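Local coordinates for protein jasmonate-induced oxygenase 2 (Arabidopsis thaliana, PDB 6LSV) that hydroxylates the plant hormone jasmonate to 12-hydroxyjasmonate, using iron, 2-oxoglutarate and molecular oxygen, and so takes part in jasmonate-mediated defence signalling, at residues D1-P6 against G122-V127; L187-D192 against Q310-L315; E88-A93 against H259-I264. All coordinates share one frame; numbering follows the deposited sequence.

Contact 1. Residues D1-P6 against G122-V127; sequences DEWPEP and GSRLGV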
# COMPACT_ATOMS: atom_id res chain seq x y z
N ASP A 1 3.67 -6.08 21.76
CA ASP A 1 3.65 -7.54 21.84
C ASP A 1 2.22 -8.09 21.88
O ASP A 1 2.00 -9.27 21.59
CB ASP A 1 4.43 -8.02 23.07
CG ASP A 1 4.57 -9.54 23.10
OD1 ASP A 1 5.16 -10.10 22.16
OD2 ASP A 1 4.09 -10.16 24.07
N GLU A 2 1.25 -7.25 22.22
CA GLU A 2 -0.13 -7.70 22.31
C GLU A 2 -1.08 -6.58 21.93
O GLU A 2 -0.76 -5.39 22.06
CB GLU A 2 -0.44 -8.21 23.71
CG GLU A 2 -0.06 -7.24 24.81
CD GLU A 2 -0.97 -7.36 26.02
OE1 GLU A 2 -1.35 -8.51 26.32
OE2 GLU A 2 -1.29 -6.33 26.65
N TRP A 3 -2.26 -6.97 21.46
CA TRP A 3 -3.33 -6.04 21.13
C TRP A 3 -4.05 -5.59 22.40
O TRP A 3 -4.15 -6.35 23.37
CB TRP A 3 -4.32 -6.69 20.18
CG TRP A 3 -3.68 -7.31 18.97
CD1 TRP A 3 -3.51 -8.65 18.73
CD2 TRP A 3 -3.17 -6.63 17.82
NE1 TRP A 3 -2.90 -8.84 17.51
CE2 TRP A 3 -2.68 -7.61 16.93
CE3 TRP A 3 -3.07 -5.28 17.46
CZ2 TRP A 3 -2.10 -7.29 15.71
CZ3 TRP A 3 -2.49 -4.97 16.25
CH2 TRP A 3 -2.02 -5.97 15.38
N PRO A 4 -4.57 -4.36 22.43
CA PRO A 4 -5.30 -3.90 23.62
C PRO A 4 -6.60 -4.64 23.87
O PRO A 4 -7.16 -4.52 24.97
CB PRO A 4 -5.56 -2.41 23.32
CG PRO A 4 -5.53 -2.32 21.83
CD PRO A 4 -4.49 -3.32 21.39
N GLU A 5 -7.08 -5.40 22.89
CA GLU A 5 -8.38 -6.07 22.96
C GLU A 5 -8.37 -7.21 21.95
O GLU A 5 -7.56 -7.20 21.02
CB GLU A 5 -9.51 -5.08 22.65
CG GLU A 5 -9.17 -4.12 21.53
CD GLU A 5 -10.22 -3.04 21.35
OE1 GLU A 5 -11.17 -2.98 22.16
OE2 GLU A 5 -10.09 -2.26 20.38
N PRO A 6 -9.24 -8.21 22.12
CA PRO A 6 -9.25 -9.32 21.17
C PRO A 6 -9.68 -8.86 19.78
O PRO A 6 -10.45 -7.91 19.62
CB PRO A 6 -10.26 -10.31 21.77
CG PRO A 6 -11.07 -9.51 22.72
CD PRO A 6 -10.18 -8.42 23.23
N GLY A 122 -4.23 -10.47 9.79
CA GLY A 122 -4.54 -9.33 10.61
C GLY A 122 -5.91 -8.75 10.29
O GLY A 122 -6.47 -8.97 9.21
N SER A 123 -6.43 -7.98 11.25
CA SER A 123 -7.69 -7.27 11.06
C SER A 123 -7.65 -5.81 11.50
O SER A 123 -8.63 -5.10 11.28
CB SER A 123 -8.83 -7.97 11.82
OG SER A 123 -9.39 -9.00 11.02
N ARG A 124 -6.56 -5.33 12.10
CA ARG A 124 -6.47 -3.93 12.48
C ARG A 124 -5.02 -3.48 12.36
O ARG A 124 -4.09 -4.30 12.27
CB ARG A 124 -6.99 -3.70 13.90
CG ARG A 124 -6.05 -4.16 15.00
CD ARG A 124 -6.63 -3.92 16.38
NE ARG A 124 -6.32 -2.58 16.88
CZ ARG A 124 -7.04 -1.93 17.79
NH1 ARG A 124 -8.13 -2.49 18.31
NH2 ARG A 124 -6.68 -0.71 18.17
N LEU A 125 -4.83 -2.17 12.36
CA LEU A 125 -3.52 -1.55 12.28
C LEU A 125 -3.47 -0.45 13.33
O LEU A 125 -4.28 0.48 13.30
CB LEU A 125 -3.26 -0.99 10.87
CG LEU A 125 -1.96 -0.28 10.53
CD1 LEU A 125 -0.75 -1.14 10.89
CD2 LEU A 125 -1.94 0.06 9.05
N GLY A 126 -2.54 -0.58 14.27
CA GLY A 126 -2.50 0.29 15.43
C GLY A 126 -2.97 -0.42 16.69
O GLY A 126 -3.57 -1.50 16.65
N VAL A 127 -2.68 0.21 17.82
CA VAL A 127 -2.86 -0.46 19.11
C VAL A 127 -3.63 0.40 20.10
O VAL A 127 -3.54 0.18 21.31
CB VAL A 127 -1.50 -0.88 19.69
CG1 VAL A 127 -0.84 -1.93 18.80
CG2 VAL A 127 -0.58 0.33 19.84
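Trp3 and Arg124 run past each other in opposite directions, Trp3 CZ3 lying 3.9 Å from Arg124 CG, and this is the denser half of the contact, where Arg124 and Gly126 are buried. The indole and guanidinium planes are 37° apart. Gly126 O comes to the indole edge in its plane, and the bend at chi3 (-88°) turns Arg124 NE to that same Gly126 O, 3.0 Å away, the donor standing above the carbonyl plane. The N-terminal tail is thus laid over the loop that leaves strand 120-122 of the main sheet of this 2-oxoglutarate-dependent dioxygenase, a loop whose Leu125 touches the bound jasmonate. Toward the outside come Pro4, Glu5 and Val127, all partly exposed. Val127 CG1 lies 4.2 Å from Trp3 CE3, and Pro4 sits beside Val127 O with its CG over one guanidinium face. Arg124 NH1 forms a salt bridge with Glu5 OE2 at 2.9 Å; Glu5 OE2 lies nearly in the guanidinium plane and uses its anti lone pair. Arg24 is a second cationic partner for that oxygen, while Arg124 NH2 bonds to Glu128 O. Trp3 NE1 is held by Asn113 O.

Contact 2. Residues L187-D192 against Q310-L315; sequences LGLKED and QPLQEL
Leu189 meets three residues of 310-315 with its two methyls, and it has more surface buried here than any other residue of the pair. Leu189 CD1 goes to Leu312 CD1 at 3.8 Å; Leu189 CD2 rests on Glu314 CB at 3.6 Å and also meets Leu315 CD2 at 3.9 Å. Leu189 CG, anti to the carbonyl carbon (chi1 -48°), stands on the side facing 310-315. The two branches divide the work, one for Leu312 and the other for the short 3-10 turn 313-315.

Leu315, the second residue by buried surface, crosses Leu189 at about a right angle. Leu315 CD2 also approaches the backbone Leu187 O at 4.0 Å, and the other methyl, Leu315 CD1, touches Leu187 CD1 at 4.1 Å. Leu187, third in this order, likewise crosses Leu315 at about a right angle. No hydrogen bond joins the segments; the contact is mainly apolar packing at the surface, well away from the iron and substrate sites.

Gly188, with positive phi, is the C-prime residue of the Schellman motif that ends helix 161-186; it lies between the two leucines, and both point toward 310-315. Phe194 of helix 193-197 touches Leu187, Leu189 and Leu312, while Leu312 also packs on Leu274 of helix 269-274; the segment 310-315 itself follows strand 308-309.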
# COMPACT_ATOMS: atom_id res chain seq x y z
N LEU A 187 13.70 13.55 -11.99
CA LEU A 187 14.21 14.60 -11.11
C LEU A 187 15.56 15.13 -11.58
O LEU A 187 16.22 15.86 -10.83
CB LEU A 187 14.33 14.08 -9.67
CG LEU A 187 13.02 13.81 -8.93
CD1 LEU A 187 13.28 13.27 -7.52
CD2 LEU A 187 12.15 15.05 -8.88
N GLY A 188 15.99 14.78 -12.79
CA GLY A 188 17.27 15.23 -13.29
C GLY A 188 18.46 14.60 -12.60
O GLY A 188 19.55 15.17 -12.61
N LEU A 189 18.28 13.42 -12.00
CA LEU A 189 19.34 12.72 -11.30
C LEU A 189 19.87 11.57 -12.14
O LEU A 189 19.25 11.15 -13.12
CB LEU A 189 18.85 12.18 -9.95
CG LEU A 189 18.06 13.11 -9.03
CD1 LEU A 189 17.27 12.30 -8.02
CD2 LEU A 189 18.99 14.08 -8.33
N LYS A 190 21.04 11.07 -11.75
CA LYS A 190 21.53 9.80 -12.28
C LYS A 190 20.43 8.76 -12.19
O LYS A 190 19.75 8.65 -11.17
CB LYS A 190 22.76 9.33 -11.50
CG LYS A 190 24.00 10.18 -11.69
CD LYS A 190 25.07 9.82 -10.68
CE LYS A 190 25.49 8.36 -10.81
NZ LYS A 190 25.40 7.66 -9.50
N GLU A 191 20.24 8.01 -13.28
CA GLU A 191 19.07 7.15 -13.37
C GLU A 191 19.01 6.11 -12.25
O GLU A 191 17.95 5.54 -12.01
CB GLU A 191 19.02 6.46 -14.73
CG GLU A 191 20.05 5.37 -14.92
CD GLU A 191 19.70 4.45 -16.08
OE1 GLU A 191 19.78 3.22 -15.91
OE2 GLU A 191 19.35 4.97 -17.16
N ASP A 192 20.12 5.88 -11.55
CA ASP A 192 20.15 4.93 -10.44
C ASP A 192 20.30 5.62 -9.09
O ASP A 192 20.71 4.97 -8.11
CB ASP A 192 21.28 3.91 -10.65
CG ASP A 192 22.66 4.51 -10.41
OD1 ASP A 192 22.86 5.71 -10.68
OD2 ASP A 192 23.55 3.76 -9.95
N GLN A 310 16.63 11.03 4.26
CA GLN A 310 16.51 12.48 4.29
C GLN A 310 16.44 12.99 2.86
O GLN A 310 16.73 12.24 1.92
CB GLN A 310 17.68 13.13 5.05
CG GLN A 310 19.06 12.70 4.60
CD GLN A 310 20.15 13.45 5.33
OE1 GLN A 310 20.07 14.67 5.50
NE2 GLN A 310 21.17 12.73 5.77
N PRO A 311 16.04 14.24 2.66
CA PRO A 311 16.03 14.80 1.30
C PRO A 311 17.39 14.66 0.63
O PRO A 311 18.43 14.93 1.23
CB PRO A 311 15.67 16.27 1.54
CG PRO A 311 14.87 16.26 2.78
CD PRO A 311 15.41 15.15 3.64
N LEU A 312 17.37 14.21 -0.62
CA LEU A 312 18.61 14.05 -1.37
C LEU A 312 19.36 15.37 -1.44
O LEU A 312 18.76 16.44 -1.62
CB LEU A 312 18.32 13.53 -2.78
CG LEU A 312 17.83 12.09 -2.88
CD1 LEU A 312 17.16 11.84 -4.23
CD2 LEU A 312 18.98 11.12 -2.66
N GLN A 313 20.68 15.31 -1.27
CA GLN A 313 21.48 16.53 -1.26
C GLN A 313 21.49 17.20 -2.62
O GLN A 313 21.64 18.43 -2.70
CB GLN A 313 22.90 16.22 -0.80
CG GLN A 313 23.60 15.15 -1.61
CD GLN A 313 24.88 14.68 -0.94
OE1 GLN A 313 25.11 14.95 0.24
NE2 GLN A 313 25.71 13.97 -1.70
N GLU A 314 21.32 16.43 -3.69
CA GLU A 314 21.31 17.00 -5.04
C GLU A 314 20.18 18.00 -5.23
O GLU A 314 20.31 18.93 -6.04
CB GLU A 314 21.19 15.88 -6.08
CG GLU A 314 22.47 15.10 -6.34
CD GLU A 314 22.69 13.97 -5.35
OE1 GLU A 314 21.93 13.89 -4.36
OE2 GLU A 314 23.61 13.15 -5.57
N LEU A 315 19.08 17.84 -4.51
CA LEU A 315 17.89 18.67 -4.70
C LEU A 315 17.80 19.81 -3.70
O LEU A 315 16.77 20.49 -3.65
CB LEU A 315 16.64 17.80 -4.63
CG LEU A 315 16.69 16.50 -5.43
CD1 LEU A 315 15.57 15.58 -4.98
CD2 LEU A 315 16.61 16.77 -6.93

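Contact 3. Residues E88-A93 against H259-I264; sequences ELMDAA and HPHAFI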
# COMPACT_ATOMS: atom_id res chain seq x y z
N GLU A 88 -1.74 -13.45 -16.62
CA GLU A 88 -2.22 -14.62 -15.90
C GLU A 88 -1.61 -14.70 -14.50
O GLU A 88 -2.27 -15.19 -13.58
CB GLU A 88 -1.91 -15.90 -16.69
CG GLU A 88 -0.46 -16.04 -17.11
CD GLU A 88 -0.21 -15.54 -18.52
OE1 GLU A 88 0.71 -16.07 -19.17
OE2 GLU A 88 -0.93 -14.62 -18.97
N LEU A 89 -0.38 -14.22 -14.33
CA LEU A 89 0.21 -14.18 -12.99
C LEU A 89 -0.51 -13.16 -12.12
O LEU A 89 -0.75 -13.42 -10.93
CB LEU A 89 1.70 -13.87 -13.08
CG LEU A 89 2.44 -13.72 -11.75
CD1 LEU A 89 2.34 -15.00 -10.93
CD2 LEU A 89 3.89 -13.34 -11.98
N MET A 90 -0.86 -12.00 -12.69
CA MET A 90 -1.59 -10.99 -11.93
C MET A 90 -2.92 -11.53 -11.42
O MET A 90 -3.30 -11.28 -10.28
CB MET A 90 -1.82 -9.75 -12.80
CG MET A 90 -0.56 -9.10 -13.33
SD MET A 90 -0.94 -7.72 -14.42
CE MET A 90 -1.49 -6.49 -13.24
N ASP A 91 -3.63 -12.28 -12.27
CA ASP A 91 -4.93 -12.81 -11.87
C ASP A 91 -4.78 -14.01 -10.94
O ASP A 91 -5.58 -14.18 -10.01
CB ASP A 91 -5.74 -13.17 -13.11
CG ASP A 91 -5.95 -11.98 -14.03
OD1 ASP A 91 -6.44 -10.93 -13.55
OD2 ASP A 91 -5.63 -12.09 -15.23
N ALA A 92 -3.77 -14.86 -11.18
CA ALA A 92 -3.54 -15.98 -10.28
C ALA A 92 -3.23 -15.50 -8.87
O ALA A 92 -3.69 -16.09 -7.89
CB ALA A 92 -2.40 -16.86 -10.81
N ALA A 93 -2.47 -14.41 -8.76
CA ALA A 93 -2.20 -13.82 -7.45
C ALA A 93 -3.49 -13.39 -6.76
O ALA A 93 -3.67 -13.64 -5.56
CB ALA A 93 -1.25 -12.63 -7.60
N HIS A 259 -7.80 -0.34 -14.58
CA HIS A 259 -7.57 -0.75 -15.96
C HIS A 259 -7.07 -2.19 -15.99
O HIS A 259 -6.21 -2.56 -15.18
CB HIS A 259 -6.55 0.17 -16.63
CG HIS A 259 -6.40 -0.05 -18.10
ND1 HIS A 259 -7.10 0.67 -19.04
CD2 HIS A 259 -5.62 -0.91 -18.79
CE1 HIS A 259 -6.77 0.26 -20.25
NE2 HIS A 259 -5.87 -0.70 -20.13
N PRO A 260 -7.61 -3.01 -16.89
CA PRO A 260 -7.26 -4.44 -16.91
C PRO A 260 -5.77 -4.69 -16.97
O PRO A 260 -5.06 -4.18 -17.85
CB PRO A 260 -7.97 -4.95 -18.17
CG PRO A 260 -8.58 -3.75 -18.84
CD PRO A 260 -8.72 -2.70 -17.80
N HIS A 261 -5.28 -5.49 -16.02
CA HIS A 261 -3.89 -5.97 -15.97
C HIS A 261 -2.89 -4.83 -15.96
O HIS A 261 -1.73 -5.01 -16.35
CB HIS A 261 -3.60 -6.94 -17.11
CG HIS A 261 -4.51 -8.13 -17.12
ND1 HIS A 261 -5.51 -8.30 -18.05
CD2 HIS A 261 -4.58 -9.19 -16.28
CE1 HIS A 261 -6.15 -9.42 -17.79
NE2 HIS A 261 -5.61 -9.98 -16.73
N ALA A 262 -3.32 -3.67 -15.51
CA ALA A 262 -2.43 -2.58 -15.16
C ALA A 262 -2.18 -2.58 -13.65
O ALA A 262 -2.95 -3.14 -12.87
CB ALA A 262 -3.02 -1.23 -15.59
N PHE A 263 -1.07 -1.95 -13.26
CA PHE A 263 -0.80 -1.65 -11.86
C PHE A 263 -1.01 -0.16 -11.62
O PHE A 263 -1.00 0.65 -12.55
CB PHE A 263 0.63 -2.03 -11.47
CG PHE A 263 0.89 -3.50 -11.42
CD1 PHE A 263 0.33 -4.28 -10.42
CD2 PHE A 263 1.71 -4.10 -12.36
CE1 PHE A 263 0.58 -5.64 -10.37
CE2 PHE A 263 1.96 -5.46 -12.32
CZ PHE A 263 1.40 -6.23 -11.31
N ILE A 264 -1.20 0.19 -10.36
CA ILE A 264 -1.14 1.57 -9.92
C ILE A 264 0.12 1.73 -9.09
O ILE A 264 0.36 0.96 -8.15
CB ILE A 264 -2.39 1.98 -9.13
CG1 ILE A 264 -3.59 2.10 -10.08
CG2 ILE A 264 -2.16 3.30 -8.41
CD1 ILE A 264 -4.93 2.05 -9.39
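Met90 drives its terminal methyl over one face of the Phe263 ring: Met90 CE sits 3.6 Å from the Phe263 ring centroid and 17° off the normal, a CH-pi contact made tip to tip, with the methyl displaced somewhat toward the rim at CZ. The sulfur lies obliquely to the same ring, which makes this a Met-aromatic pair as well. It joins helix 87-102 to the start of strand 263-267, one of the strands of the main sheet in the double-stranded beta-helix (jelly-roll) fold of the iron/2-oxoglutarate oxygenases. The bend at chi3 turns CE off the extended line of the methionine chain and onto the ring. Met90 SD lies beside His261 O. That carbonyl accepts a hydrogen bond from His83 NE2, and the ring of His83 in turn meets Phe263.

Leu237 of strand 233-237 and Val85 both touch Met90 and Phe263, while Tyr168 of helix 161-186 touches Phe263, so the apolar half is enclosed by other parts of the fold. The polar half lies at the turn His259 to Ala262, a type II beta turn that brings the histidine up to the helix. His261 CG, placed anti to its own carbonyl carbon, directs the imidazole to Asp91, whose carboxylate is turned 73° from the ring plane. Arg94 forms a salt bridge with Asp91 OD1, one helical turn on, and may help to keep the carboxylate in place and in its charged form. The other oxygen takes the histidine: His261 NE2 gives its hydrogen to Asp91 OD2 over 2.6 Å, at an N-H...O angle of 150°, entering on the syn lone pair and nearly in the imidazole plane.

Overall arrangement
From the N terminus the chain starts in contact 1, where the opening tail is closed onto the loop 122-127; helix 87-102 is passed on the way, and with it residues 88-93 of contact 3. Contact 3 closes only at 259-264, so contacts 1 and 3 cross, and their centres lie about 31 Å apart on opposite sides of the chain's centre. Contact 2 opens at 187-192, after contact 1 has closed, and ends at 310-315, beyond contact 3, which it therefore also crosses. Together they tie the tail to a loop that lines the jasmonate pocket, an N-terminal helix to the main sheet, and the end of helix 161-186 to the loop after strand 308-309.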